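Long-range contacts in binary enterotoxin of Clostridium perfringens component a (PDB 5WU0), which probably transfers ADP-ribose from NAD(+) to a target protein as the enzymatic component of a two-part clostridial enterotoxin: residues K85-K90 against P163-A168; I296-M301 against I359-L364; Y393-I398 against L414-T419. All coordinates share one frame; numbering follows the deposited sequence.

Contact 1: K85-K90 against P163-A168; sequences KSMLTK and PTNTPA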
loop_
_atom_site.group_PDB
_atom_site.type_symbol
_atom_site.label_atom_id
_atom_site.label_comp_id
_atom_site.label_asym_id
_atom_site.label_seq_id
_atom_site.Cartn_x
_atom_site.Cartn_y
_atom_site.Cartn_z
ATOM N N LYS A 85 10.707 -20.175 -5.556
ATOM C CA LYS A 85 11.677 -21.241 -5.793
ATOM C C LYS A 85 13.052 -20.670 -6.096
ATOM O O LYS A 85 13.992 -21.414 -6.361
ATOM C CB LYS A 85 11.235 -22.142 -6.955
ATOM C CG LYS A 85 9.869 -22.769 -6.775
ATOM C CD LYS A 85 9.430 -23.548 -7.997
ATOM C CE LYS A 85 8.276 -24.453 -7.631
ATOM N NZ LYS A 85 7.838 -25.289 -8.763
ATOM N N SER A 86 13.164 -19.345 -6.072
ATOM C CA SER A 86 14.419 -18.674 -6.394
ATOM C C SER A 86 14.704 -17.539 -5.412
ATOM O O SER A 86 14.838 -16.375 -5.803
ATOM C CB SER A 86 14.383 -18.145 -7.836
ATOM O OG SER A 86 15.488 -17.300 -8.117
ATOM N N MET A 87 14.793 -17.883 -4.130
ATOM C CA MET A 87 15.041 -16.883 -3.100
ATOM C C MET A 87 16.532 -16.578 -2.992
ATOM O O MET A 87 17.368 -17.484 -3.045
ATOM C CB MET A 87 14.495 -17.353 -1.744
ATOM C CG MET A 87 12.992 -17.615 -1.704
ATOM S SD MET A 87 12.510 -18.513 -0.207
ATOM C CE MET A 87 10.737 -18.648 -0.457
ATOM N N LEU A 88 16.859 -15.299 -2.843
ATOM C CA LEU A 88 18.242 -14.876 -2.636
ATOM C C LEU A 88 18.801 -15.469 -1.341
ATOM O O LEU A 88 18.087 -15.549 -0.341
ATOM C CB LEU A 88 18.337 -13.347 -2.583
ATOM C CG LEU A 88 17.790 -12.484 -3.724
ATOM C CD1 LEU A 88 17.791 -11.014 -3.298
ATOM C CD2 LEU A 88 18.576 -12.684 -5.026
ATOM N N THR A 89 20.073 -15.871 -1.350
ATOM C CA THR A 89 20.724 -16.343 -0.123
ATOM C C THR A 89 21.576 -15.244 0.526
ATOM O O THR A 89 22.196 -15.458 1.564
ATOM C CB THR A 89 21.601 -17.585 -0.379
ATOM O OG1 THR A 89 22.606 -17.270 -1.347
ATOM C CG2 THR A 89 20.756 -18.733 -0.897
ATOM N N LYS A 90 21.589 -14.071 -0.097
ATOM C CA LYS A 90 22.247 -12.884 0.444
ATOM C C LYS A 90 21.696 -11.665 -0.292
ATOM O O LYS A 90 21.153 -11.806 -1.392
ATOM C CB LYS A 90 23.765 -12.977 0.293
ATOM C CG LYS A 90 24.330 -12.376 -0.986
ATOM C CD LYS A 90 25.830 -12.613 -1.025
ATOM C CE LYS A 90 26.538 -11.714 -2.012
ATOM N NZ LYS A 90 27.993 -11.724 -1.723
ATOM N N PRO A 163 16.694 -7.842 0.628
ATOM C CA PRO A 163 17.358 -8.597 1.696
ATOM C C PRO A 163 17.377 -10.094 1.416
ATOM O O PRO A 163 16.625 -10.571 0.567
ATOM C CB PRO A 163 16.517 -8.268 2.943
ATOM C CG PRO A 163 15.173 -7.937 2.422
ATOM C CD PRO A 163 15.359 -7.359 1.023
ATOM N N THR A 164 18.259 -10.805 2.113
ATOM C CA THR A 164 18.325 -12.263 2.080
ATOM C C THR A 164 16.921 -12.869 2.143
ATOM O O THR A 164 16.057 -12.337 2.831
ATOM C CB THR A 164 19.179 -12.789 3.257
ATOM O OG1 THR A 164 20.408 -12.060 3.303
ATOM C CG2 THR A 164 19.484 -14.276 3.114
ATOM N N ASN A 165 16.706 -13.949 1.390
ATOM C CA ASN A 165 15.425 -14.675 1.328
ATOM C C ASN A 165 14.309 -14.004 0.549
ATOM O O ASN A 165 13.189 -14.511 0.533
ATOM C CB ASN A 165 14.898 -14.979 2.727
ATOM C CG ASN A 165 15.476 -16.231 3.288
ATOM O OD1 ASN A 165 15.659 -17.216 2.569
ATOM N ND2 ASN A 165 15.789 -16.211 4.580
ATOM N N THR A 166 14.590 -12.866 -0.075
ATOM C CA THR A 166 13.619 -12.287 -0.983
ATOM C C THR A 166 13.438 -13.266 -2.137
ATOM O O THR A 166 14.421 -13.737 -2.701
ATOM C CB THR A 166 14.062 -10.910 -1.544
ATOM O OG1 THR A 166 14.609 -10.091 -0.502
ATOM C CG2 THR A 166 12.881 -10.196 -2.190
ATOM N N PRO A 167 12.189 -13.616 -2.464
ATOM C CA PRO A 167 11.990 -14.370 -3.708
ATOM C C PRO A 167 12.246 -13.447 -4.894
ATOM O O PRO A 167 11.572 -12.426 -5.047
ATOM C CB PRO A 167 10.524 -14.815 -3.634
ATOM C CG PRO A 167 10.157 -14.700 -2.165
ATOM C CD PRO A 167 10.958 -13.524 -1.665
ATOM N N ALA A 168 13.231 -13.793 -5.712
ATOM C CA ALA A 168 13.721 -12.886 -6.732
ATOM C C ALA A 168 14.314 -13.694 -7.870
ATOM O O ALA A 168 15.465 -14.144 -7.775
ATOM C CB ALA A 168 14.762 -11.932 -6.143
#
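Leu88 O accepts the backbone N-H of Asn165 at 2.7 Å, the donor lying 34° off the carbonyl plane. The same residue's N donates to Thr166 O at 2.9 Å in a fairly straight bond, so Leu88 is tied through both its backbone groups. Two residues along each segment, Ala168 N bonds to Ser86 O at 3.0 Å from well above the carbonyl plane. The hydroxyl of Ser86, swung away from its own backbone N (chi1 170°), donates in turn to Ala168 O, which also receives Arg26 of helix 16-31. Between these bonds Met87 brings its CA to 3.2 Å from Thr166 O in a CA-H...O contact. Its extended side chain lies along Asn165 O and the ring of Pro167, with Met87 CG 4.1 Å from Pro167 CG. Leu88 carries the apolar part on the buried side: Leu88 CG sits 3.9 Å from Ala168 CB, while CD1 runs alongside Thr166 and approaches CB of that residue; Leu162 and Arg26 pack around the same leucine. Toward the other end, Thr164 rests CG2 against Thr89 O at 3.3 Å and OG1 beside the CA of Lys90. Residues 163 to 166 form a type II beta turn, with Asn165 at positive phi (74°) in its third position, and this turn presents Asn165 N to Leu88. Met87 and Pro167 make a single beta bridge just beyond strands 92-98 and 156-162, antiparallel neighbours in the sheet of the first ADP-ribosyltransferase-like domain.

Contact 2: I296-M301 against I359-L364; sequences ITYRRM and ILRLHL. With NAI (1,4-dihydronicotinamide adenine dinucleotide), chain B.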
loop_
_atom_site.group_PDB
_atom_site.type_symbol
_atom_site.label_atom_id
_atom_site.label_comp_id
_atom_site.label_asym_id
_atom_site.label_seq_id
_atom_site.Cartn_x
_atom_site.Cartn_y
_atom_site.Cartn_z
ATOM N N ILE A 296 -0.920 -2.425 8.198
ATOM C CA ILE A 296 -1.817 -1.767 7.269
ATOM C C ILE A 296 -3.271 -2.084 7.601
ATOM O O ILE A 296 -3.623 -3.242 7.849
ATOM C CB ILE A 296 -1.560 -2.194 5.805
ATOM C CG1 ILE A 296 -0.067 -2.177 5.492
ATOM C CG2 ILE A 296 -2.329 -1.291 4.873
ATOM C CD1 ILE A 296 0.567 -0.806 5.658
ATOM N N THR A 297 -4.110 -1.055 7.590
ATOM C CA THR A 297 -5.544 -1.239 7.707
ATOM C C THR A 297 -6.253 -0.421 6.614
ATOM O O THR A 297 -5.627 0.446 6.000
ATOM C CB THR A 297 -6.044 -0.845 9.112
ATOM O OG1 THR A 297 -7.370 -1.361 9.312
ATOM C CG2 THR A 297 -6.005 0.683 9.300
ATOM N N TYR A 298 -7.532 -0.704 6.347
ATOM C CA TYR A 298 -8.236 -0.048 5.228
ATOM C C TYR A 298 -9.544 0.604 5.662
ATOM O O TYR A 298 -10.163 0.196 6.652
ATOM C CB TYR A 298 -8.537 -1.043 4.096
ATOM C CG TYR A 298 -7.340 -1.801 3.556
ATOM C CD1 TYR A 298 -6.887 -2.961 4.177
ATOM C CD2 TYR A 298 -6.687 -1.378 2.400
ATOM C CE1 TYR A 298 -5.798 -3.657 3.691
ATOM C CE2 TYR A 298 -5.589 -2.072 1.897
ATOM C CZ TYR A 298 -5.149 -3.208 2.542
ATOM O OH TYR A 298 -4.061 -3.894 2.049
ATOM N N ARG A 299 -9.973 1.608 4.905
ATOM C CA ARG A 299 -11.261 2.243 5.144
ATOM C C ARG A 299 -11.907 2.719 3.840
ATOM O O ARG A 299 -11.296 3.443 3.054
ATOM C CB ARG A 299 -11.126 3.426 6.115
ATOM C CG ARG A 299 -12.416 4.251 6.247
ATOM C CD ARG A 299 -12.350 5.364 7.315
ATOM N NE ARG A 299 -13.527 6.230 7.215
ATOM C CZ ARG A 299 -14.725 5.949 7.732
ATOM N NH1 ARG A 299 -14.915 4.828 8.421
ATOM N NH2 ARG A 299 -15.740 6.795 7.569
ATOM N N ARG A 300 -13.150 2.297 3.617
ATOM C CA ARG A 300 -13.960 2.861 2.558
ATOM C C ARG A 300 -14.484 4.200 3.081
ATOM O O ARG A 300 -15.336 4.254 3.985
ATOM C CB ARG A 300 -15.089 1.893 2.165
ATOM C CG ARG A 300 -14.573 0.503 1.753
ATOM C CD ARG A 300 -13.565 0.637 0.591
ATOM N NE ARG A 300 -12.750 -0.558 0.349
ATOM C CZ ARG A 300 -12.717 -1.232 -0.801
ATOM N NH1 ARG A 300 -13.469 -0.862 -1.834
ATOM N NH2 ARG A 300 -11.933 -2.296 -0.917
ATOM N N MET A 301 -13.920 5.280 2.553
ATOM C CA MET A 301 -14.210 6.621 3.037
ATOM C C MET A 301 -15.340 7.246 2.242
ATOM O O MET A 301 -15.466 7.014 1.039
ATOM C CB MET A 301 -12.958 7.504 2.953
ATOM C CG MET A 301 -11.777 7.001 3.771
ATOM S SD MET A 301 -10.300 8.051 3.660
ATOM C CE MET A 301 -9.770 7.654 1.997
ATOM N N ILE A 359 -10.639 4.826 -1.265
ATOM C CA ILE A 359 -10.133 3.727 -0.448
ATOM C C ILE A 359 -8.889 4.099 0.363
ATOM O O ILE A 359 -7.806 4.315 -0.195
ATOM C CB ILE A 359 -9.804 2.516 -1.304
ATOM C CG1 ILE A 359 -11.024 2.117 -2.134
ATOM C CG2 ILE A 359 -9.353 1.371 -0.414
ATOM C CD1 ILE A 359 -10.713 1.083 -3.205
ATOM N N LEU A 360 -9.046 4.178 1.686
ATOM C CA LEU A 360 -7.910 4.442 2.565
ATOM C C LEU A 360 -7.083 3.179 2.744
ATOM O O LEU A 360 -7.616 2.121 3.061
ATOM C CB LEU A 360 -8.371 4.950 3.932
ATOM C CG LEU A 360 -7.259 5.517 4.821
ATOM C CD1 LEU A 360 -6.614 6.702 4.110
ATOM C CD2 LEU A 360 -7.794 5.937 6.196
ATOM N N ARG A 361 -5.784 3.292 2.520
ATOM C CA ARG A 361 -4.849 2.227 2.855
ATOM C C ARG A 361 -3.871 2.808 3.873
ATOM O O ARG A 361 -2.927 3.479 3.500
ATOM C CB ARG A 361 -4.106 1.719 1.616
ATOM C CG ARG A 361 -3.045 0.670 1.916
ATOM C CD ARG A 361 -2.743 -0.213 0.688
ATOM N NE ARG A 361 -2.110 0.520 -0.407
ATOM C CZ ARG A 361 -1.818 -0.002 -1.597
ATOM N NH1 ARG A 361 -2.086 -1.278 -1.864
ATOM N NH2 ARG A 361 -1.246 0.752 -2.525
ATOM N N LEU A 362 -4.116 2.547 5.154
ATOM C CA LEU A 362 -3.458 3.265 6.244
ATOM C C LEU A 362 -2.308 2.494 6.877
ATOM O O LEU A 362 -2.501 1.384 7.404
ATOM C CB LEU A 362 -4.490 3.599 7.336
ATOM C CG LEU A 362 -4.101 4.491 8.527
ATOM C CD1 LEU A 362 -3.557 5.855 8.059
ATOM C CD2 LEU A 362 -5.281 4.700 9.462
ATOM N N HIS A 363 -1.120 3.092 6.861
ATOM C CA HIS A 363 -0.035 2.595 7.687
ATOM C C HIS A 363 -0.365 2.986 9.121
ATOM O O HIS A 363 -0.335 4.166 9.485
ATOM C CB HIS A 363 1.336 3.153 7.260
ATOM C CG HIS A 363 2.459 2.728 8.160
ATOM N ND1 HIS A 363 3.206 1.588 7.936
ATOM C CD2 HIS A 363 2.937 3.267 9.308
ATOM C CE1 HIS A 363 4.111 1.458 8.892
ATOM N NE2 HIS A 363 3.961 2.456 9.746
ATOM N N LEU A 364 -0.732 1.981 9.912
ATOM C CA LEU A 364 -1.076 2.151 11.318
ATOM C C LEU A 364 0.133 1.708 12.144
ATOM O O LEU A 364 0.422 0.511 12.236
ATOM C CB LEU A 364 -2.341 1.342 11.659
ATOM C CG LEU A 364 -2.889 1.298 13.082
ATOM C CD1 LEU A 364 -3.129 2.718 13.575
ATOM C CD2 LEU A 364 -4.178 0.407 13.201
HETATM P PA NAI B . -18.562 6.918 10.047
HETATM O O1A NAI B . -19.221 7.650 11.189
HETATM O O2A NAI B . -17.051 6.897 9.969
HETATM O O5B NAI B . -19.170 7.508 8.671
HETATM C C5B NAI B . -20.413 8.208 8.676
HETATM C C4B NAI B . -20.428 9.306 7.622
HETATM O O4B NAI B . -19.734 10.453 8.133
HETATM C C3B NAI B . -19.747 8.873 6.325
HETATM O O3B NAI B . -20.488 9.394 5.214
HETATM C C2B NAI B . -18.375 9.516 6.403
HETATM O O2B NAI B . -17.844 9.864 5.116
HETATM C C1B NAI B . -18.610 10.738 7.282
HETATM N N9A NAI B . -17.401 11.009 8.095
HETATM C C8A NAI B . -16.710 10.131 8.846
HETATM N N7A NAI B . -15.649 10.734 9.455
HETATM C C5A NAI B . -15.652 12.026 9.066
HETATM C C6A NAI B . -14.822 13.227 9.300
HETATM N N6A NAI B . -13.745 13.182 10.100
HETATM N N1A NAI B . -15.166 14.379 8.684
HETATM C C2A NAI B . -16.233 14.454 7.869
HETATM N N3A NAI B . -17.032 13.406 7.606
HETATM C C4A NAI B . -16.798 12.193 8.160
HETATM O O3 NAI B . -19.060 5.390 9.976
HETATM P PN NAI B . -19.105 4.487 8.621
HETATM O O1N NAI B . -19.964 5.161 7.575
HETATM O O2N NAI B . -17.723 3.993 8.265
HETATM O O5D NAI B . -19.893 3.198 9.176
HETATM C C5D NAI B . -19.445 2.634 10.402
HETATM C C4D NAI B . -20.029 1.250 10.528
HETATM O O4D NAI B . -19.350 0.434 9.572
HETATM C C3D NAI B . -19.733 0.687 11.908
HETATM O O3D NAI B . -20.752 -0.254 12.270
HETATM C C2D NAI B . -18.427 -0.041 11.695
HETATM O O2D NAI B . -18.309 -1.136 12.593
HETATM C C1D NAI B . -18.486 -0.491 10.240
HETATM N N1N NAI B . -17.167 -0.465 9.599
HETATM C C2N NAI B . -16.936 0.359 8.549
HETATM C C3N NAI B . -15.694 0.398 7.907
HETATM C C7N NAI B . -15.439 1.307 6.734
HETATM O O7N NAI B . -14.632 0.938 5.888
HETATM N N7N NAI B . -16.090 2.473 6.638
HETATM C C4N NAI B . -14.552 -0.467 8.376
HETATM C C5N NAI B . -14.924 -1.299 9.517
HETATM C C6N NAI B . -16.201 -1.263 10.074
HETATM O O HOH W 1 -2.436 -3.836 -0.285
#
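Strand 296-301 lines part of the NADH pocket with Arg299 and Arg300, and Arg299 pairs it with Leu360 of strand 359-364; Glu384, Arg356 and others complete the site. Arg300 holds the nicotinamide amide with its backbone alone: its N donates to NAI O7N at 3.0 Å, and its O receives NAI N7N at 3.3 Å in a nearly straight bond of 172°. Arg299, extended from CG to NE, sends its guanidinium to the phosphates, with NH1 bonded to NAI O2N at 2.9 Å and NH2 making a weak bond to O2A. Glu305 forms a salt bridge with NH2, and Ser342 O accepts from NH1. Such a strand-borne arginine is consistent with the arginine of the R-S-E signature of ADP-ribosyltransferases. Thr297 with Leu362 and Arg299 with Leu360 are hydrogen-bonded pairs, each joined by two backbone bonds; that from Leu362 N to Thr297 O, 2.7 Å, runs nearly along the C=O axis. Met301 bends at its last torsion (chi3 -73°) and lays CE 3.6 Å from CB of Leu360, which is on the Arg299 face. On the other face Ile359 CD1 lies over the Arg300 guanidinium, toward its rim, 3.6 Å from NH1, while NH2 bonds to Phe61 O. The Tyr298 ring runs along the Arg361 chain, with Tyr298 CE2 3.6 Å from Arg361 CD and the ring 53° from the guanidinium plane. A water in the ring plane links Tyr298 OH to Arg361 NH1. Asn215 also bonds the phenol oxygen, and Asp417 and Asp138 form salt bridges with Arg361.

Contact 3: Y393-I398 against L414-T419; sequences YKIDNI and LIIDAT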
loop_
_atom_site.group_PDB
_atom_site.type_symbol
_atom_site.label_atom_id
_atom_site.label_comp_id
_atom_site.label_asym_id
_atom_site.label_seq_id
_atom_site.Cartn_x
_atom_site.Cartn_y
_atom_site.Cartn_z
ATOM N N TYR A 393 -4.156 12.223 9.363
ATOM C CA TYR A 393 -3.693 11.544 8.159
ATOM C C TYR A 393 -2.540 12.296 7.509
ATOM O O TYR A 393 -2.693 13.468 7.174
ATOM C CB TYR A 393 -4.816 11.431 7.124
ATOM C CG TYR A 393 -5.975 10.543 7.493
ATOM C CD1 TYR A 393 -5.796 9.407 8.276
ATOM C CD2 TYR A 393 -7.257 10.831 7.033
ATOM C CE1 TYR A 393 -6.872 8.585 8.601
ATOM C CE2 TYR A 393 -8.336 10.023 7.355
ATOM C CZ TYR A 393 -8.139 8.904 8.136
ATOM O OH TYR A 393 -9.223 8.111 8.449
ATOM N N LYS A 394 -1.395 11.647 7.321
ATOM C CA LYS A 394 -0.406 12.195 6.396
ATOM C C LYS A 394 -0.613 11.507 5.066
ATOM O O LYS A 394 -0.421 10.296 4.963
ATOM C CB LYS A 394 1.042 12.005 6.878
ATOM C CG LYS A 394 2.066 12.272 5.763
ATOM C CD LYS A 394 3.501 12.403 6.264
ATOM C CE LYS A 394 4.112 11.057 6.655
ATOM N NZ LYS A 394 4.574 10.254 5.483
ATOM N N ILE A 395 -1.017 12.271 4.052
ATOM C CA ILE A 395 -1.307 11.708 2.728
ATOM C C ILE A 395 -0.036 11.442 1.931
ATOM O O ILE A 395 0.683 12.375 1.569
ATOM C CB ILE A 395 -2.242 12.634 1.921
ATOM C CG1 ILE A 395 -3.511 12.941 2.731
ATOM C CG2 ILE A 395 -2.662 11.973 0.650
ATOM C CD1 ILE A 395 -4.290 11.707 3.091
ATOM N N ASP A 396 0.244 10.163 1.671
ATOM C CA ASP A 396 1.495 9.747 1.010
ATOM C C ASP A 396 1.368 9.544 -0.502
ATOM O O ASP A 396 2.304 9.811 -1.278
ATOM C CB ASP A 396 2.000 8.445 1.632
ATOM C CG ASP A 396 2.166 8.542 3.133
ATOM O OD1 ASP A 396 2.788 9.529 3.602
ATOM O OD2 ASP A 396 1.656 7.631 3.837
ATOM N N ASN A 397 0.217 9.035 -0.918
ATOM C CA ASN A 397 0.014 8.741 -2.319
ATOM C C ASN A 397 -1.455 8.556 -2.626
ATOM O O ASN A 397 -2.267 8.196 -1.769
ATOM C CB ASN A 397 0.804 7.492 -2.746
ATOM C CG ASN A 397 1.312 7.588 -4.190
ATOM O OD1 ASN A 397 0.825 8.394 -4.978
ATOM N ND2 ASN A 397 2.303 6.776 -4.530
ATOM N N ILE A 398 -1.774 8.832 -3.874
ATOM C CA ILE A 398 -3.090 8.635 -4.419
ATOM C C ILE A 398 -2.900 7.898 -5.746
ATOM O O ILE A 398 -2.210 8.386 -6.648
ATOM C CB ILE A 398 -3.821 9.971 -4.612
ATOM C CG1 ILE A 398 -3.933 10.713 -3.273
ATOM C CG2 ILE A 398 -5.204 9.737 -5.193
ATOM C CD1 ILE A 398 -4.429 12.126 -3.397
ATOM N N LEU A 414 -10.040 5.951 -5.935
ATOM C CA LEU A 414 -8.736 6.445 -5.513
ATOM C C LEU A 414 -8.234 5.710 -4.282
ATOM O O LEU A 414 -8.885 5.702 -3.232
ATOM C CB LEU A 414 -8.807 7.950 -5.246
ATOM C CG LEU A 414 -9.364 8.756 -6.425
ATOM C CD1 LEU A 414 -9.356 10.250 -6.119
ATOM C CD2 LEU A 414 -8.558 8.452 -7.708
ATOM N N ILE A 415 -7.076 5.078 -4.423
ATOM C CA ILE A 415 -6.419 4.412 -3.306
ATOM C C ILE A 415 -5.526 5.395 -2.557
ATOM O O ILE A 415 -4.506 5.832 -3.080
ATOM C CB ILE A 415 -5.580 3.226 -3.789
ATOM C CG1 ILE A 415 -6.461 2.275 -4.592
ATOM C CG2 ILE A 415 -4.890 2.518 -2.606
ATOM C CD1 ILE A 415 -5.736 1.029 -5.037
ATOM N N ILE A 416 -5.917 5.749 -1.340
ATOM C CA ILE A 416 -5.198 6.782 -0.619
ATOM C C ILE A 416 -4.232 6.131 0.353
ATOM O O ILE A 416 -4.622 5.642 1.399
ATOM C CB ILE A 416 -6.152 7.753 0.121
ATOM C CG1 ILE A 416 -6.832 8.694 -0.868
ATOM C CG2 ILE A 416 -5.373 8.680 0.988
ATOM C CD1 ILE A 416 -8.050 8.144 -1.509
ATOM N N ASP A 417 -2.960 6.087 -0.023
ATOM C CA ASP A 417 -1.953 5.621 0.912
ATOM C C ASP A 417 -1.654 6.740 1.889
ATOM O O ASP A 417 -1.354 7.869 1.494
ATOM C CB ASP A 417 -0.694 5.174 0.193
ATOM C CG ASP A 417 -0.790 3.752 -0.302
ATOM O OD1 ASP A 417 -0.762 2.825 0.544
ATOM O OD2 ASP A 417 -0.884 3.561 -1.535
ATOM N N ALA A 418 -1.753 6.430 3.172
ATOM C CA ALA A 418 -1.621 7.456 4.186
ATOM C C ALA A 418 -0.913 6.877 5.391
ATOM O O ALA A 418 -0.853 5.660 5.549
ATOM C CB ALA A 418 -2.983 8.018 4.577
ATOM N N THR A 419 -0.347 7.764 6.206
ATOM C CA THR A 419 0.285 7.397 7.464
ATOM C C THR A 419 -0.467 8.099 8.595
ATOM O O THR A 419 -0.736 9.302 8.509
ATOM C CB THR A 419 1.776 7.797 7.491
ATOM O OG1 THR A 419 2.459 7.243 6.354
ATOM C CG2 THR A 419 2.441 7.324 8.801
#
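Lys394 and Thr419 form a hydrogen-bonded pair in an antiparallel hairpin of strands 391-403 and 411-420, and a classic beta bulge interrupts its ladder. Among the backbone bonds, Lys394 N reaches Thr419 O at 2.7 Å, almost straight, and Thr419 N returns to Lys394 O. At the bulge Asp396 N and Asn397 N both donate to Asp417 O, at 2.8 and 3.1 Å, so one carbonyl serves two successive N-H groups. Asp417 N closes the ring onto Asn397 O, and the register moves by one residue. The bulge backbone of Asp396, phi -96° and psi -36°, departs from extended strand geometry and lets Asp396 and Asn397 both face Asp417. Apolar contacts fill the face bearing Ile395, Ile398, Ile416 and Ala418. Ile395 CD1 passes obliquely over Ile416 CG2 at 3.8 Å and also approaches Ala418 CB. Farther along, Ile398 puts CG2 4.0 Å from Leu414 CB, and Phe326 of helix 320-330 packs on both. Among the polar side chains, Lys394 and Thr419 share the other face, and Asp396 at the bulge reaches both. The lysine lies alongside Thr419 and bends at its last two torsions (chi3 74°), which brings NZ round to Asp396; Asp132 O is a further acceptor for it. Each oxygen of the Asp396 carboxylate has a partner, which would probably limit its rotation and stabilise its negative charge: OD1 makes a salt bridge with Lys394 NZ at 2.7 Å, and OD2 accepts the hydroxyl OG1 of Thr419, also at 2.7 Å, on its syn side.

Overall arrangement
Contacts 2 and 3 belong to one five-stranded sheet, their centres about 8 Å apart: strand 358-364 lies between strands 295-301 and 411-420. Backbone atoms join them, with Ile359 O 2.6 Å from Ile416 N in a probable hydrogen bond, and Tyr393 OH packs against Leu360 CD2. Contact 2 touches the NADH directly. Contact 3 lies farther across the sheet, the Tyr393 side chain about 7 Å from the ligand and about 4 Å from that of Arg299. Contact 1 lies in the other ADP-ribosyltransferase-like domain, its centre about 29 Å from that of contact 2 and 30 Å from that of contact 3, touching neither. A second sheet there has the same 1-3-5-4-2 strand order.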